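Local coordinates for tRNA dimethylallyltransferase (Bacillus halodurans, PDB 3EXA), which probably transfers a dimethylallyl group from dimethylallyl diphosphate to the adenine at position 37 of tRNAs that read codons beginning with uridine, at residues Glu128-Ser133 / Gln137-Lys142; Leu80-Ile85 / Ile109-Leu114; Gly231-Gln236 / Tyr249-Val254; Arg41-Gly46 / Cys235-Ala240. All blocks are in the same frame, centred on the assembly; numbering follows the deposited sequence.

Interaction 1 (Glu128-Ser133 / Gln137-Lys142); sequences EAFVNS and QALHDK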
loop_
_atom_site.group_PDB
_atom_site.type_symbol
_atom_site.label_atom_id
_atom_site.label_comp_id
_atom_site.label_asym_id
_atom_site.label_seq_id
_atom_site.Cartn_x
_atom_site.Cartn_y
_atom_site.Cartn_z
ATOM N N GLU A 128 -5.940 12.271 11.444
ATOM C CA GLU A 128 -5.504 13.656 11.477
ATOM C C GLU A 128 -6.614 14.517 12.063
ATOM O O GLU A 128 -6.360 15.364 12.920
ATOM C CB GLU A 128 -5.102 14.112 10.069
ATOM C CG GLU A 128 -3.883 13.327 9.561
ATOM C CD GLU A 128 -3.525 13.612 8.117
ATOM O OE1 GLU A 128 -4.444 13.705 7.275
ATOM O OE2 GLU A 128 -2.316 13.716 7.815
ATOM N N ALA A 129 -7.846 14.271 11.626
ATOM C CA ALA A 129 -9.000 15.012 12.118
ATOM C C ALA A 129 -9.166 14.747 13.612
ATOM O O ALA A 129 -9.577 15.620 14.378
ATOM C CB ALA A 129 -10.256 14.577 11.368
ATOM N N PHE A 130 -8.830 13.534 14.024
ATOM C CA PHE A 130 -8.942 13.154 15.419
ATOM C C PHE A 130 -7.937 13.914 16.274
ATOM O O PHE A 130 -8.286 14.474 17.320
ATOM C CB PHE A 130 -8.685 11.659 15.566
ATOM C CG PHE A 130 -8.881 11.148 16.955
ATOM C CD1 PHE A 130 -10.099 10.608 17.342
ATOM C CD2 PHE A 130 -7.857 11.242 17.894
ATOM C CE1 PHE A 130 -10.299 10.166 18.643
ATOM C CE2 PHE A 130 -8.049 10.801 19.204
ATOM C CZ PHE A 130 -9.272 10.263 19.580
ATOM N N VAL A 131 -6.684 13.924 15.830
ATOM C CA VAL A 131 -5.629 14.597 16.567
ATOM C C VAL A 131 -5.864 16.110 16.648
ATOM O O VAL A 131 -5.362 16.774 17.555
ATOM C CB VAL A 131 -4.222 14.280 15.951
ATOM C CG1 VAL A 131 -4.080 14.901 14.576
ATOM C CG2 VAL A 131 -3.128 14.782 16.872
ATOM N N ASN A 132 -6.647 16.651 15.717
ATOM C CA ASN A 132 -6.953 18.081 15.715
ATOM C C ASN A 132 -8.202 18.405 16.535
ATOM O O ASN A 132 -8.330 19.494 17.098
ATOM C CB ASN A 132 -7.140 18.590 14.289
ATOM C CG ASN A 132 -7.572 20.039 14.254
ATOM O OD1 ASN A 132 -8.759 20.338 14.101
ATOM N ND2 ASN A 132 -6.612 20.951 14.421
ATOM N N SER A 133 -9.126 17.453 16.578
ATOM C CA SER A 133 -10.356 17.607 17.339
ATOM C C SER A 133 -10.097 17.335 18.821
ATOM O O SER A 133 -10.795 17.868 19.671
ATOM C CB SER A 133 -11.426 16.641 16.820
ATOM O OG SER A 133 -12.405 17.315 16.063
ATOM N N GLN A 137 -2.235 13.768 23.045
ATOM C CA GLN A 137 -2.046 12.600 23.892
ATOM C C GLN A 137 -3.294 11.711 23.822
ATOM O O GLN A 137 -3.239 10.530 24.174
ATOM C CB GLN A 137 -1.764 12.994 25.344
ATOM C CG GLN A 137 -2.990 13.396 26.115
ATOM C CD GLN A 137 -2.788 13.317 27.614
ATOM O OE1 GLN A 137 -3.699 13.622 28.385
ATOM N NE2 GLN A 137 -1.594 12.904 28.036
ATOM N N ALA A 138 -4.417 12.275 23.376
ATOM C CA ALA A 138 -5.647 11.488 23.232
ATOM C C ALA A 138 -5.439 10.495 22.082
ATOM O O ALA A 138 -5.874 9.338 22.141
ATOM C CB ALA A 138 -6.836 12.392 22.932
ATOM N N LEU A 139 -4.766 10.961 21.034
ATOM C CA LEU A 139 -4.468 10.126 19.876
ATOM C C LEU A 139 -3.461 9.071 20.327
ATOM O O LEU A 139 -3.391 7.964 19.784
ATOM C CB LEU A 139 -3.854 10.966 18.760
ATOM C CG LEU A 139 -3.413 10.135 17.560
ATOM C CD1 LEU A 139 -4.632 9.545 16.916
ATOM C CD2 LEU A 139 -2.642 10.986 16.574
ATOM N N HIS A 140 -2.687 9.451 21.338
ATOM C CA HIS A 140 -1.676 8.599 21.924
ATOM C C HIS A 140 -2.386 7.560 22.782
ATOM O O HIS A 140 -2.023 6.382 22.782
ATOM C CB HIS A 140 -0.724 9.447 22.772
ATOM C CG HIS A 140 0.531 8.736 23.166
ATOM N ND1 HIS A 140 0.636 7.994 24.323
ATOM C CD2 HIS A 140 1.729 8.633 22.544
ATOM C CE1 HIS A 140 1.845 7.465 24.396
ATOM N NE2 HIS A 140 2.526 7.837 23.327
ATOM N N ASP A 141 -3.410 7.992 23.508
ATOM C CA ASP A 141 -4.151 7.053 24.339
ATOM C C ASP A 141 -4.860 6.048 23.437
ATOM O O ASP A 141 -5.014 4.882 23.801
ATOM C CB ASP A 141 -5.164 7.779 25.230
ATOM C CG ASP A 141 -4.495 8.640 26.292
ATOM O OD1 ASP A 141 -3.478 8.196 26.872
ATOM O OD2 ASP A 141 -4.989 9.757 26.557
ATOM N N LYS A 142 -5.276 6.502 22.255
ATOM C CA LYS A 142 -5.959 5.629 21.303
ATOM C C LYS A 142 -5.061 4.460 20.925
ATOM O O LYS A 142 -5.494 3.309 20.894
ATOM C CB LYS A 142 -6.340 6.400 20.034
ATOM C CG LYS A 142 -6.941 5.515 18.936
ATOM C CD LYS A 142 -7.264 6.309 17.670
ATOM C CE LYS A 142 -8.514 7.181 17.831
ATOM N NZ LYS A 142 -9.791 6.391 17.910
#
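Phe130 reaches from helix 121-133 to helix 136-144 and sets its ring against Leu139 and Ala138, with Lys142 over one face. With CG anti to the backbone N (chi1 -176°), the ring stands out from its own helix. The lysine comes from the opposite direction and lays CE over the centre of that face, 3.6 Å from Phe130 CE1. Bends at the end of the lysine chain bring NZ above the same ring, off-centre, 4.4 Å from the Phe130 centroid in a cation-pi contact. The ring's edge meets backbone instead: Phe130 CE2 is 3.9 Å from Ala138 C. Leu139 splits its branches, CD1 lying 3.8 Å from Phe130 CD2 and CD2 lying 3.7 Å from Val131 CB. The short helix segments run at 129° to each other, with axes 8.8 Å apart. An alanine in place of Phe130 is likely to leave a gap beside Leu139 and take from Lys142 the surface its CE rests on. Leu139 also leans on helix 159-171, whereas Val131 packs on Leu103 of the second subunit. The join therefore rests on apolar packing, probably supplemented by an off-centre cation-pi attraction.

Interaction 2 (Leu80-Ile85 / Ile109-Leu114); sequences LATPLI and IHQFNL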
loop_
_atom_site.group_PDB
_atom_site.type_symbol
_atom_site.label_atom_id
_atom_site.label_comp_id
_atom_site.label_asym_id
_atom_site.label_seq_id
_atom_site.Cartn_x
_atom_site.Cartn_y
_atom_site.Cartn_z
ATOM N N LEU A 80 -0.893 -14.889 -16.844
ATOM C CA LEU A 80 -0.678 -15.521 -18.146
ATOM C C LEU A 80 -1.412 -16.854 -18.270
ATOM O O LEU A 80 -1.887 -17.200 -19.347
ATOM C CB LEU A 80 0.817 -15.742 -18.403
ATOM C CG LEU A 80 1.670 -14.503 -18.698
ATOM C CD1 LEU A 80 3.127 -14.896 -18.692
ATOM C CD2 LEU A 80 1.276 -13.905 -20.043
ATOM N N ALA A 81 -1.520 -17.597 -17.173
ATOM C CA ALA A 81 -2.191 -18.890 -17.211
ATOM C C ALA A 81 -3.707 -18.796 -17.273
ATOM O O ALA A 81 -4.350 -19.459 -18.097
ATOM C CB ALA A 81 -1.788 -19.723 -16.012
ATOM N N THR A 82 -4.287 -17.976 -16.407
ATOM C CA THR A 82 -5.735 -17.850 -16.364
ATOM C C THR A 82 -6.319 -17.572 -17.753
ATOM O O THR A 82 -7.169 -18.315 -18.227
ATOM C CB THR A 82 -6.156 -16.761 -15.344
ATOM O OG1 THR A 82 -5.593 -17.075 -14.061
ATOM C CG2 THR A 82 -7.663 -16.710 -15.200
ATOM N N PRO A 83 -5.853 -16.517 -18.437
ATOM C CA PRO A 83 -6.405 -16.242 -19.766
ATOM C C PRO A 83 -6.176 -17.402 -20.742
ATOM O O PRO A 83 -7.020 -17.689 -21.599
ATOM C CB PRO A 83 -5.669 -14.972 -20.193
ATOM C CG PRO A 83 -5.343 -14.307 -18.883
ATOM C CD PRO A 83 -4.894 -15.476 -18.039
ATOM N N LEU A 84 -5.034 -18.074 -20.606
ATOM C CA LEU A 84 -4.701 -19.190 -21.490
ATOM C C LEU A 84 -5.676 -20.348 -21.344
ATOM O O LEU A 84 -6.027 -20.994 -22.326
ATOM C CB LEU A 84 -3.273 -19.675 -21.229
ATOM C CG LEU A 84 -2.318 -19.543 -22.422
ATOM C CD1 LEU A 84 -0.908 -19.888 -21.987
ATOM C CD2 LEU A 84 -2.764 -20.446 -23.551
ATOM N N ILE A 85 -6.110 -20.615 -20.120
ATOM C CA ILE A 85 -7.057 -21.697 -19.892
ATOM C C ILE A 85 -8.335 -21.437 -20.677
ATOM O O ILE A 85 -8.943 -22.361 -21.220
ATOM C CB ILE A 85 -7.375 -21.826 -18.406
ATOM C CG1 ILE A 85 -6.184 -22.475 -17.696
ATOM C CG2 ILE A 85 -8.653 -22.605 -18.195
ATOM C CD1 ILE A 85 -6.296 -22.451 -16.185
ATOM N N ILE A 109 -5.246 -22.382 -9.565
ATOM C CA ILE A 109 -6.433 -23.156 -9.280
ATOM C C ILE A 109 -7.345 -22.504 -8.262
ATOM O O ILE A 109 -8.473 -22.952 -8.071
ATOM C CB ILE A 109 -6.089 -24.567 -8.786
ATOM C CG1 ILE A 109 -5.407 -24.499 -7.421
ATOM C CG2 ILE A 109 -5.198 -25.260 -9.782
ATOM C CD1 ILE A 109 -5.215 -25.873 -6.798
ATOM N N HIS A 110 -6.869 -21.450 -7.607
ATOM C CA HIS A 110 -7.678 -20.764 -6.603
ATOM C C HIS A 110 -7.960 -19.318 -6.980
ATOM O O HIS A 110 -8.734 -18.637 -6.310
ATOM C CB HIS A 110 -6.986 -20.810 -5.237
ATOM C CG HIS A 110 -6.977 -22.169 -4.611
ATOM N ND1 HIS A 110 -5.815 -22.795 -4.205
ATOM C CD2 HIS A 110 -7.985 -23.020 -4.305
ATOM C CE1 HIS A 110 -6.110 -23.968 -3.677
ATOM N NE2 HIS A 110 -7.422 -24.130 -3.725
ATOM N N GLN A 111 -7.336 -18.847 -8.052
ATOM C CA GLN A 111 -7.543 -17.471 -8.489
ATOM C C GLN A 111 -7.302 -16.473 -7.357
ATOM O O GLN A 111 -8.101 -15.556 -7.159
ATOM C CB GLN A 111 -8.970 -17.290 -9.016
ATOM C CG GLN A 111 -9.232 -17.938 -10.347
ATOM C CD GLN A 111 -8.271 -17.463 -11.411
ATOM O OE1 GLN A 111 -7.108 -17.876 -11.452
ATOM N NE2 GLN A 111 -8.746 -16.582 -12.277
ATOM N N PHE A 112 -6.210 -16.646 -6.616
ATOM C CA PHE A 112 -5.891 -15.736 -5.513
ATOM C C PHE A 112 -5.864 -14.280 -5.967
ATOM O O PHE A 112 -5.337 -13.965 -7.034
ATOM C CB PHE A 112 -4.532 -16.076 -4.894
ATOM C CG PHE A 112 -4.519 -17.348 -4.099
ATOM C CD1 PHE A 112 -5.546 -17.645 -3.212
ATOM C CD2 PHE A 112 -3.452 -18.233 -4.207
ATOM C CE1 PHE A 112 -5.514 -18.810 -2.442
ATOM C CE2 PHE A 112 -3.408 -19.400 -3.442
ATOM C CZ PHE A 112 -4.439 -19.685 -2.558
ATOM N N ASN A 113 -6.425 -13.396 -5.146
ATOM C CA ASN A 113 -6.463 -11.970 -5.463
ATOM C C ASN A 113 -5.111 -11.463 -5.954
ATOM O O ASN A 113 -4.993 -10.979 -7.082
ATOM C CB ASN A 113 -6.865 -11.150 -4.236
ATOM C CG ASN A 113 -6.865 -9.653 -4.514
ATOM O OD1 ASN A 113 -6.727 -8.836 -3.600
ATOM N ND2 ASN A 113 -7.026 -9.287 -5.785
ATOM N N LEU A 114 -4.103 -11.572 -5.088
ATOM C CA LEU A 114 -2.741 -11.121 -5.376
ATOM C C LEU A 114 -2.688 -9.606 -5.560
ATOM O O LEU A 114 -1.934 -9.088 -6.390
ATOM C CB LEU A 114 -2.184 -11.823 -6.622
ATOM C CG LEU A 114 -1.765 -13.288 -6.465
ATOM C CD1 LEU A 114 -1.286 -13.807 -7.807
ATOM C CD2 LEU A 114 -0.660 -13.423 -5.417
#
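Thr82 OG1 has its firm partner one turn back along helix 74-90, a hydrogen bond to Gln78 O, and also faces the side-chain amide of Gln111. That amide is probably turned over in the model. As built, Gln111 OE1 lies 3.1 Å from Thr82 OG1; turned back, the side chain may offer the hydroxyl a hydrogen bond. With CG2 anti to the backbone N (chi1 -56°), the threonine methyl lies next to the end of the glutamine and the hydroxyl beside the backbone N. From the other direction, the glutamine chain bends at chi2 (-56°) and brings its end up to Thr82. Gln111 itself has positive phi, the first residue to leave helical geometry after helix 102-110. A leucine here would probably cost the threonine hydroxyl a possible second polar partner beside Gln78 O. The touching surface is small, 82 Å² over both segments. Close by, Ala81 and Ile85 pack on Val108, and Phe112 makes a cation-pi contact with Arg160 of the second subunit. The contact thus sets the residue following helix 102-110 beside helix 74-90, two helices separated in sequence by strand 94-98 of the central parallel sheet.

Interaction 3 (Gly231-Gln236 / Tyr249-Val254); sequences GIRDCQ and YLDGNV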
loop_
_atom_site.group_PDB
_atom_site.type_symbol
_atom_site.label_atom_id
_atom_site.label_comp_id
_atom_site.label_asym_id
_atom_site.label_seq_id
_atom_site.Cartn_x
_atom_site.Cartn_y
_atom_site.Cartn_z
ATOM N N GLY A 231 27.387 -11.868 -17.366
ATOM C CA GLY A 231 27.170 -11.003 -16.219
ATOM C C GLY A 231 25.882 -11.165 -15.429
ATOM O O GLY A 231 25.530 -10.274 -14.664
ATOM N N ILE A 232 25.176 -12.285 -15.598
ATOM C CA ILE A 232 23.924 -12.525 -14.863
ATOM C C ILE A 232 24.240 -12.926 -13.409
ATOM O O ILE A 232 24.970 -13.889 -13.165
ATOM C CB ILE A 232 23.090 -13.669 -15.519
ATOM C CG1 ILE A 232 22.662 -13.289 -16.945
ATOM C CG2 ILE A 232 21.864 -13.957 -14.693
ATOM C CD1 ILE A 232 21.807 -12.040 -17.034
ATOM N N ARG A 233 23.696 -12.199 -12.436
ATOM C CA ARG A 233 23.966 -12.541 -11.044
ATOM C C ARG A 233 22.887 -12.023 -10.124
ATOM O O ARG A 233 22.272 -10.992 -10.392
ATOM C CB ARG A 233 25.334 -11.981 -10.614
ATOM C CG ARG A 233 25.778 -12.361 -9.191
ATOM C CD ARG A 233 27.113 -11.691 -8.830
ATOM N NE ARG A 233 28.144 -12.671 -8.509
ATOM C CZ ARG A 233 28.089 -13.479 -7.456
ATOM N NH1 ARG A 233 29.057 -14.351 -7.234
ATOM N NH2 ARG A 233 27.069 -13.398 -6.612
ATOM N N ASP A 234 22.641 -12.761 -9.044
ATOM C CA ASP A 234 21.637 -12.362 -8.060
ATOM C C ASP A 234 20.239 -12.172 -8.667
ATOM O O ASP A 234 19.447 -11.333 -8.211
ATOM C CB ASP A 234 22.121 -11.088 -7.380
ATOM C CG ASP A 234 23.433 -11.302 -6.667
ATOM O OD1 ASP A 234 24.262 -10.368 -6.583
ATOM O OD2 ASP A 234 23.625 -12.432 -6.181
ATOM N N CYS A 235 19.944 -12.960 -9.694
ATOM C CA CYS A 235 18.651 -12.900 -10.357
ATOM C C CYS A 235 17.875 -14.149 -10.016
ATOM O O CYS A 235 18.439 -15.147 -9.564
ATOM C CB CYS A 235 18.809 -12.822 -11.875
ATOM S SG CYS A 235 19.422 -11.250 -12.529
ATOM N N GLN A 236 16.575 -14.102 -10.249
ATOM C CA GLN A 236 15.742 -15.254 -9.966
ATOM C C GLN A 236 16.289 -16.488 -10.688
ATOM O O GLN A 236 16.576 -17.516 -10.064
ATOM C CB GLN A 236 14.313 -14.974 -10.417
ATOM C CG GLN A 236 13.335 -16.045 -10.030
ATOM C CD GLN A 236 11.988 -15.794 -10.633
ATOM O OE1 GLN A 236 11.470 -14.680 -10.571
ATOM N NE2 GLN A 236 11.407 -16.825 -11.227
ATOM N N TYR A 249 30.902 -22.742 -7.593
ATOM C CA TYR A 249 32.090 -23.338 -8.201
ATOM C C TYR A 249 32.832 -22.286 -9.031
ATOM O O TYR A 249 34.042 -22.106 -8.887
ATOM C CB TYR A 249 31.712 -24.519 -9.110
ATOM C CG TYR A 249 32.801 -24.872 -10.105
ATOM C CD1 TYR A 249 34.023 -25.395 -9.673
ATOM C CD2 TYR A 249 32.630 -24.640 -11.477
ATOM C CE1 TYR A 249 35.049 -25.675 -10.574
ATOM C CE2 TYR A 249 33.652 -24.917 -12.389
ATOM C CZ TYR A 249 34.860 -25.433 -11.925
ATOM O OH TYR A 249 35.888 -25.706 -12.792
ATOM N N LEU A 250 32.093 -21.600 -9.900
ATOM C CA LEU A 250 32.664 -20.568 -10.761
ATOM C C LEU A 250 33.302 -19.437 -9.946
ATOM O O LEU A 250 34.269 -18.823 -10.387
ATOM C CB LEU A 250 31.572 -20.013 -11.686
ATOM C CG LEU A 250 31.461 -20.486 -13.140
ATOM C CD1 LEU A 250 32.109 -21.834 -13.353
ATOM C CD2 LEU A 250 29.986 -20.507 -13.521
ATOM N N ASP A 251 32.743 -19.168 -8.767
ATOM C CA ASP A 251 33.256 -18.142 -7.866
ATOM C C ASP A 251 34.501 -18.686 -7.182
ATOM O O ASP A 251 35.264 -17.932 -6.582
ATOM C CB ASP A 251 32.233 -17.796 -6.778
ATOM C CG ASP A 251 31.172 -16.821 -7.246
ATOM O OD1 ASP A 251 30.204 -16.603 -6.481
ATOM O OD2 ASP A 251 31.305 -16.265 -8.362
ATOM N N GLY A 252 34.681 -20.001 -7.247
ATOM C CA GLY A 252 35.838 -20.625 -6.633
ATOM C C GLY A 252 35.684 -20.861 -5.146
ATOM O O GLY A 252 36.675 -20.977 -4.426
ATOM N N ASN A 253 34.441 -20.947 -4.685
ATOM C CA ASN A 253 34.143 -21.167 -3.271
ATOM C C ASN A 253 34.038 -22.645 -2.926
ATOM O O ASN A 253 34.130 -23.026 -1.762
ATOM C CB ASN A 253 32.821 -20.485 -2.901
ATOM C CG ASN A 253 32.922 -18.967 -2.870
ATOM O OD1 ASN A 253 31.910 -18.274 -2.969
ATOM N ND2 ASN A 253 34.133 -18.448 -2.719
ATOM N N VAL A 254 33.828 -23.473 -3.944
ATOM C CA VAL A 254 33.694 -24.910 -3.756
ATOM C C VAL A 254 34.287 -25.633 -4.962
ATOM O O VAL A 254 34.293 -25.094 -6.068
ATOM C CB VAL A 254 32.189 -25.319 -3.621
ATOM C CG1 VAL A 254 31.576 -24.705 -2.354
ATOM C CG2 VAL A 254 31.412 -24.855 -4.859
#
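Arg233 and Asp251 form a salt bridge at the surface, Arg233 NH1 lying 2.6 Å from Asp251 OD1. The arginine leaves the backbone stretched out, CG anti to the backbone N (chi1 -176°) and the next bond also extended. It then bends at chi3, which presents the edge of the guanidinium to the carboxylate. The two flat groups are nearly coplanar, their planes only 8° apart, yet this is not a paired, two-nitrogen grip: NH1 alone faces the aspartate, with Asp251 OD2 3.2 Å from Arg233 NH1. The hydrogen bond to OD1 is weak, since the N-H points well off the oxygen at 116°, so charge attraction probably contributes more than the bent bond. Arg233 NH2 also has a long salt bridge of 3.6 Å to Asp234 OD2, which makes the arginine the middle of a three-residue network. Arg233 also touches a crystal neighbour, so its pose may owe something to the lattice. Asp251 OD2 is hydrogen-bonded to Tyr228 OH, giving the carboxylate a second partner. Gly252 is the first residue to leave helical angles after helix 244-251, with positive phi in a Schellman motif; Gly231 follows helix 220-229 in the same way. The bridge therefore ties the loop leaving helix 220-229 to the C-terminal end of helix 244-251, with Tyr228 of the former helix bonded to the same aspartate.

Interaction 4 (Arg41-Gly46 / Cys235-Ala240); sequences RGMDIG and CQSVQA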
loop_
_atom_site.group_PDB
_atom_site.type_symbol
_atom_site.label_atom_id
_atom_site.label_comp_id
_atom_site.label_asym_id
_atom_site.label_seq_id
_atom_site.Cartn_x
_atom_site.Cartn_y
_atom_site.Cartn_z
ATOM N N ARG A 41 14.583 -18.577 -21.347
ATOM C CA ARG A 41 15.221 -19.128 -22.527
ATOM C C ARG A 41 16.738 -19.104 -22.441
ATOM O O ARG A 41 17.326 -18.196 -21.854
ATOM C CB ARG A 41 14.749 -18.394 -23.783
ATOM C CG ARG A 41 14.304 -16.992 -23.533
ATOM C CD ARG A 41 13.499 -16.515 -24.703
ATOM N NE ARG A 41 12.710 -15.352 -24.331
ATOM C CZ ARG A 41 11.855 -14.740 -25.139
ATOM N NH1 ARG A 41 11.674 -15.181 -26.378
ATOM N NH2 ARG A 41 11.177 -13.687 -24.704
ATOM N N GLY A 42 17.356 -20.125 -23.033
ATOM C CA GLY A 42 18.802 -20.250 -23.024
ATOM C C GLY A 42 19.243 -21.133 -21.873
ATOM O O GLY A 42 20.421 -21.466 -21.750
HETATM N N MSE A 43 18.278 -21.491 -21.028
HETATM C CA MSE A 43 18.495 -22.343 -19.866
HETATM C C MSE A 43 17.681 -23.606 -20.106
HETATM O O MSE A 43 16.587 -23.767 -19.568
HETATM C CB MSE A 43 18.013 -21.622 -18.600
HETATM C CG MSE A 43 18.911 -20.447 -18.198
HETATM SE SE MSE A 43 18.183 -19.216 -16.891
HETATM C CE MSE A 43 18.719 -20.053 -15.237
ATOM N N ASP A 44 18.212 -24.498 -20.930
ATOM C CA ASP A 44 17.500 -25.722 -21.263
ATOM C C ASP A 44 17.959 -26.920 -20.442
ATOM O O ASP A 44 17.142 -27.701 -19.952
ATOM C CB ASP A 44 17.670 -26.022 -22.754
ATOM C CG ASP A 44 17.338 -24.827 -23.633
ATOM O OD1 ASP A 44 16.282 -24.195 -23.404
ATOM O OD2 ASP A 44 18.126 -24.525 -24.558
ATOM N N ILE A 45 19.269 -27.060 -20.285
ATOM C CA ILE A 45 19.820 -28.180 -19.538
ATOM C C ILE A 45 19.533 -28.115 -18.052
ATOM O O ILE A 45 18.910 -29.016 -17.496
ATOM C CB ILE A 45 21.325 -28.269 -19.742
ATOM C CG1 ILE A 45 21.617 -28.460 -21.230
ATOM C CG2 ILE A 45 21.886 -29.404 -18.918
ATOM C CD1 ILE A 45 23.050 -28.240 -21.608
ATOM N N GLY A 46 19.979 -27.047 -17.404
ATOM C CA GLY A 46 19.757 -26.917 -15.973
ATOM C C GLY A 46 18.301 -26.973 -15.548
ATOM O O GLY A 46 18.002 -27.267 -14.396
ATOM N N CYS A 235 19.944 -12.960 -9.694
ATOM C CA CYS A 235 18.651 -12.900 -10.357
ATOM C C CYS A 235 17.875 -14.149 -10.016
ATOM O O CYS A 235 18.439 -15.147 -9.564
ATOM C CB CYS A 235 18.809 -12.822 -11.875
ATOM S SG CYS A 235 19.422 -11.250 -12.529
ATOM N N GLN A 236 16.575 -14.102 -10.249
ATOM C CA GLN A 236 15.742 -15.254 -9.966
ATOM C C GLN A 236 16.289 -16.488 -10.688
ATOM O O GLN A 236 16.576 -17.516 -10.064
ATOM C CB GLN A 236 14.313 -14.974 -10.417
ATOM C CG GLN A 236 13.335 -16.045 -10.030
ATOM C CD GLN A 236 11.988 -15.794 -10.633
ATOM O OE1 GLN A 236 11.470 -14.680 -10.571
ATOM N NE2 GLN A 236 11.407 -16.825 -11.227
ATOM N N SER A 237 16.445 -16.362 -12.002
ATOM C CA SER A 237 16.947 -17.439 -12.858
ATOM C C SER A 237 18.176 -18.171 -12.323
ATOM O O SER A 237 18.211 -19.399 -12.267
ATOM C CB SER A 237 17.312 -16.878 -14.229
ATOM O OG SER A 237 18.482 -16.066 -14.124
ATOM N N VAL A 238 19.185 -17.392 -11.958
ATOM C CA VAL A 238 20.452 -17.909 -11.481
ATOM C C VAL A 238 20.464 -18.352 -10.029
ATOM O O VAL A 238 21.392 -19.021 -9.583
ATOM C CB VAL A 238 21.543 -16.853 -11.726
ATOM C CG1 VAL A 238 22.710 -17.055 -10.793
ATOM C CG2 VAL A 238 21.997 -16.931 -13.162
ATOM N N GLN A 239 19.433 -17.984 -9.292
ATOM C CA GLN A 239 19.358 -18.370 -7.892
ATOM C C GLN A 239 18.687 -19.727 -7.788
ATOM O O GLN A 239 18.553 -20.289 -6.701
ATOM C CB GLN A 239 18.574 -17.321 -7.093
ATOM C CG GLN A 239 19.329 -16.012 -6.903
ATOM C CD GLN A 239 18.459 -14.875 -6.372
ATOM O OE1 GLN A 239 17.354 -14.644 -6.860
ATOM N NE2 GLN A 239 18.969 -14.149 -5.383
ATOM N N ALA A 240 18.275 -20.259 -8.933
ATOM C CA ALA A 240 17.603 -21.555 -8.976
ATOM C C ALA A 240 18.476 -22.705 -8.473
ATOM O O ALA A 240 19.695 -22.730 -8.685
ATOM C CB ALA A 240 17.125 -21.849 -10.393
#
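Met43 and Ser237 have the nearest pair of CA atoms across two irregular backbone segments, 8.7 Å apart. Gly42 has positive phi and Met43 is not helical, and only at 44-46 does the chain take up helical angles; residues 236-238 are likewise helical in phi and psi, and both runs lack the regular bonds. Met43, present as selenomethionine, reaches across with its SE and CE. Its side chain runs out extended (chi2 166°) and then bends at chi3 (88°), swinging CE over the serine backbone. The methyl CE comes to 3.1 Å from Ser237 O, a snug approach, and to 3.6 Å from Ser237 CB. The selenium lies alongside, SE also 3.6 Å from Ser237 CB. The serine hydroxyl is engaged by Pro68 O, to which OG is hydrogen-bonded. Met43 also packs on Tyr243, while Glu223 holds the backbone of the 44-46 turn through its carboxylate. Residues 239-244, which begin within the second segment, probably contact substrate tRNA, as in relatives. The touching group is thus an apolar methyl set against a carbonyl and a CB, both residues being buried: the contact is probably one of shape and dispersion, while the serine hydroxyl finds its partner outside it.

How the interactions relate
The four contacts fall in three regions of the chain. Interaction 1 lies in a helical part about 45 Å from the chain's centre, with its centre about 43 Å from that of interaction 2 and about 53 Å from those of interactions 3 and 4; its helix 121-133 follows helix 102-110 of interaction 2 and packs on the second subunit. Interaction 2 sits beside the parallel sheet. Interactions 3 and 4 are neighbours, centres about 12 Å apart, sharing Cys235 and Gln236 and touching through Ile232 and Val238. Along the chain, interactions 2 and then 1 are nested inside the long loop closed by interaction 4, and interaction 3 begins where interaction 4 closes. The loop 231-240 thus contacts both helix 244-251 and segment 41-46.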